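Local coordinates for protein putative acetyltransferase (Clostridium difficile, PDB 3DSB) that probably transfers an acyl group, such as acetyl, from a donor to an acceptor molecule, at residues E35-M38 with D39-T42. Sequence-based numbering, arbitrary orientation.
Sequences ELDM and DVLT
Leu36 reaches Leu41 just ahead of an Asp N-cap that starts helix 38-50, the second helix of this GNAT-family chain, reached by a short loop from helix 17-32. Leu36 CD1 meets Leu41 CD2 at 4.0 Å, the two side chains slanting across one another. Leu36 also packs on Ala28 of helix 17-32 and, with Val40 and Leu41, against Trp79 of the second subunit, so the start of the helix lies at the dimer interface, with a bound trimethyl glycine about 6 Å from the Leu36 side chain.

Asp37 is the cap itself. With CG anti to the backbone N (chi1 179°), the carboxylate reaches forward to the first amides of the helix, and Asp37 OD1 accepts from Val40 N at 3.0 Å. That N-H points almost straight at OD1 but meets it from above the carboxylate plane. The same oxygen takes a weak, strongly bent bond from Asp39 N, so one carboxylate oxygen serves two amides at the helix start, where the helix dipole would probably favour a negatively charged group. Asp39 turns its own carboxylate away to a salt bridge with Lys43, one turn on. Val40 lies across the cap, its CG2 3.5 Å from Asp37 CG. The backbone O of Asp37 accepts from Leu41 N, closing the first helical turn.

Met38, modelled as selenomethionine, bends at chi2 and chi3 and runs beside Leu41, where Met38 SE lies 4.0 Å from Leu41 CD2; it also touches Tyr25 of helix 17-32. Met38 O is gripped twice by Thr42: the amide N comes in at 2.9 Å from one face of the carbonyl plane, while OG1, placed beside its own backbone N by chi1 of -64°, donates from the opposite face at 2.8 Å.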
ATOM      1  N   GLU A  35     -15.916 -12.991   9.771  1.00 27.56           N
ATOM      2  CA  GLU A  35     -15.923 -14.404   9.418  1.00 26.35           C
ATOM      3  C   GLU A  35     -15.603 -14.554   7.929  1.00 24.60           C
ATOM      4  O   GLU A  35     -16.497 -14.498   7.071  1.00 25.18           O
ATOM      5  CB  GLU A  35     -17.277 -15.001   9.729  1.00 28.07           C
ATOM      6  CG  GLU A  35     -17.276 -16.511   9.858  1.00 31.47           C
ATOM      7  CD  GLU A  35     -18.298 -16.985  10.890  1.00 36.08           C
ATOM      8  OE1 GLU A  35     -18.940 -18.041  10.663  1.00 40.95           O
ATOM      9  OE2 GLU A  35     -18.480 -16.289  11.921  1.00 40.58           O
ATOM     10  N   LEU A  36     -14.326 -14.728   7.608  1.00 21.26           N
ATOM     11  CA  LEU A  36     -13.939 -14.644   6.225  1.00 18.62           C
ATOM     12  C   LEU A  36     -14.490 -15.800   5.405  1.00 17.95           C
ATOM     13  O   LEU A  36     -14.551 -16.939   5.856  1.00 19.03           O
ATOM     14  CB  LEU A  36     -12.419 -14.615   6.085  1.00 17.15           C
ATOM     15  CG  LEU A  36     -11.715 -13.379   6.678  1.00 17.94           C
ATOM     16  CD1 LEU A  36     -10.203 -13.559   6.686  1.00 18.08           C
ATOM     17  CD2 LEU A  36     -12.135 -12.124   5.911  1.00 18.24           C
ATOM     18  N   ASP A  37     -14.799 -15.492   4.149  1.00 16.64           N
ATOM     19  CA  ASP A  37     -15.141 -16.512   3.144  1.00 15.11           C
ATOM     20  C   ASP A  37     -13.894 -17.331   2.804  1.00 14.91           C
ATOM     21  O   ASP A  37     -12.913 -16.782   2.288  1.00 14.68           O
ATOM     22  CB  ASP A  37     -15.672 -15.746   1.928  1.00 15.83           C
ATOM     23  CG  ASP A  37     -16.048 -16.636   0.767  1.00 16.88           C
ATOM     24  OD1 ASP A  37     -15.317 -17.599   0.425  1.00 19.07           O
ATOM     25  OD2 ASP A  37     -17.022 -16.249   0.077  1.00 20.46           O
HETATM   26  N   MSE A  38     -13.900 -18.630   3.127  1.00 14.44           N
HETATM   27  CA  MSE A  38     -12.706 -19.440   2.955  1.00 14.76           C
HETATM   28  C   MSE A  38     -12.341 -19.693   1.520  1.00 14.19           C
HETATM   29  O   MSE A  38     -11.170 -19.890   1.226  1.00 13.95           O
HETATM   30  CB  MSE A  38     -12.818 -20.787   3.687  1.00 14.95           C
HETATM   31  CG  MSE A  38     -12.758 -20.698   5.210  1.00 17.25           C
HETATM   32 SE   MSE A  38     -10.950 -20.252   5.817  0.70 21.77          SE
HETATM   33  CE  MSE A  38      -9.965 -21.775   5.103  1.00 22.60           C
ATOM     34  N   ASP A  39     -13.325 -19.693   0.620  1.00 13.81           N
ATOM     35  CA  ASP A  39     -12.993 -19.858  -0.795  1.00 13.89           C
ATOM     36  C   ASP A  39     -12.147 -18.655  -1.237  1.00 13.64           C
ATOM     37  O   ASP A  39     -11.095 -18.810  -1.861  1.00 14.73           O
ATOM     38  CB  ASP A  39     -14.276 -19.962  -1.646  1.00 15.64           C
ATOM     39  CG  ASP A  39     -13.977 -20.240  -3.090  1.00 21.61           C
ATOM     40  OD1 ASP A  39     -13.342 -21.257  -3.364  1.00 24.79           O
ATOM     41  OD2 ASP A  39     -14.320 -19.388  -3.944  1.00 29.47           O
ATOM     42  N   VAL A  40     -12.627 -17.460  -0.904  1.00 12.88           N
ATOM     43  CA  VAL A  40     -11.936 -16.239  -1.304  1.00 12.45           C
ATOM     44  C   VAL A  40     -10.564 -16.114  -0.639  1.00 12.15           C
ATOM     45  O   VAL A  40      -9.558 -15.810  -1.306  1.00 12.35           O
ATOM     46  CB  VAL A  40     -12.803 -15.001  -0.963  1.00 12.48           C
ATOM     47  CG1 VAL A  40     -12.060 -13.715  -1.224  1.00 14.49           C
ATOM     48  CG2 VAL A  40     -14.128 -15.057  -1.737  1.00 14.85           C
ATOM     49  N   LEU A  41     -10.522 -16.381   0.667  1.00 11.48           N
ATOM     50  CA  LEU A  41      -9.275 -16.265   1.417  1.00 11.80           C
ATOM     51  C   LEU A  41      -8.235 -17.259   0.886  1.00 11.86           C
ATOM     52  O   LEU A  41      -7.061 -16.923   0.729  1.00 12.61           O
ATOM     53  CB  LEU A  41      -9.545 -16.507   2.905  1.00 11.95           C
ATOM     54  CG  LEU A  41      -8.314 -16.656   3.801  1.00 11.89           C
ATOM     55  CD1 LEU A  41      -7.495 -15.339   3.804  1.00 12.25           C
ATOM     56  CD2 LEU A  41      -8.766 -17.013   5.225  1.00 14.19           C
ATOM     57  N   THR A  42      -8.662 -18.504   0.640  1.00 12.65           N
ATOM     58  CA  THR A  42      -7.711 -19.512   0.137  1.00 13.16           C
ATOM     59  C   THR A  42      -7.083 -19.050  -1.171  1.00 12.26           C
ATOM     60  O   THR A  42      -5.874 -19.142  -1.359  1.00 13.29           O
ATOM     61  CB  THR A  42      -8.397 -20.877   0.035  1.00 15.05           C
ATOM     62  OG1 THR A  42      -8.775 -21.278   1.372  1.00 16.64           O
ATOM     63  CG2 THR A  42      -7.401 -21.895  -0.593  1.00 17.71           C
TER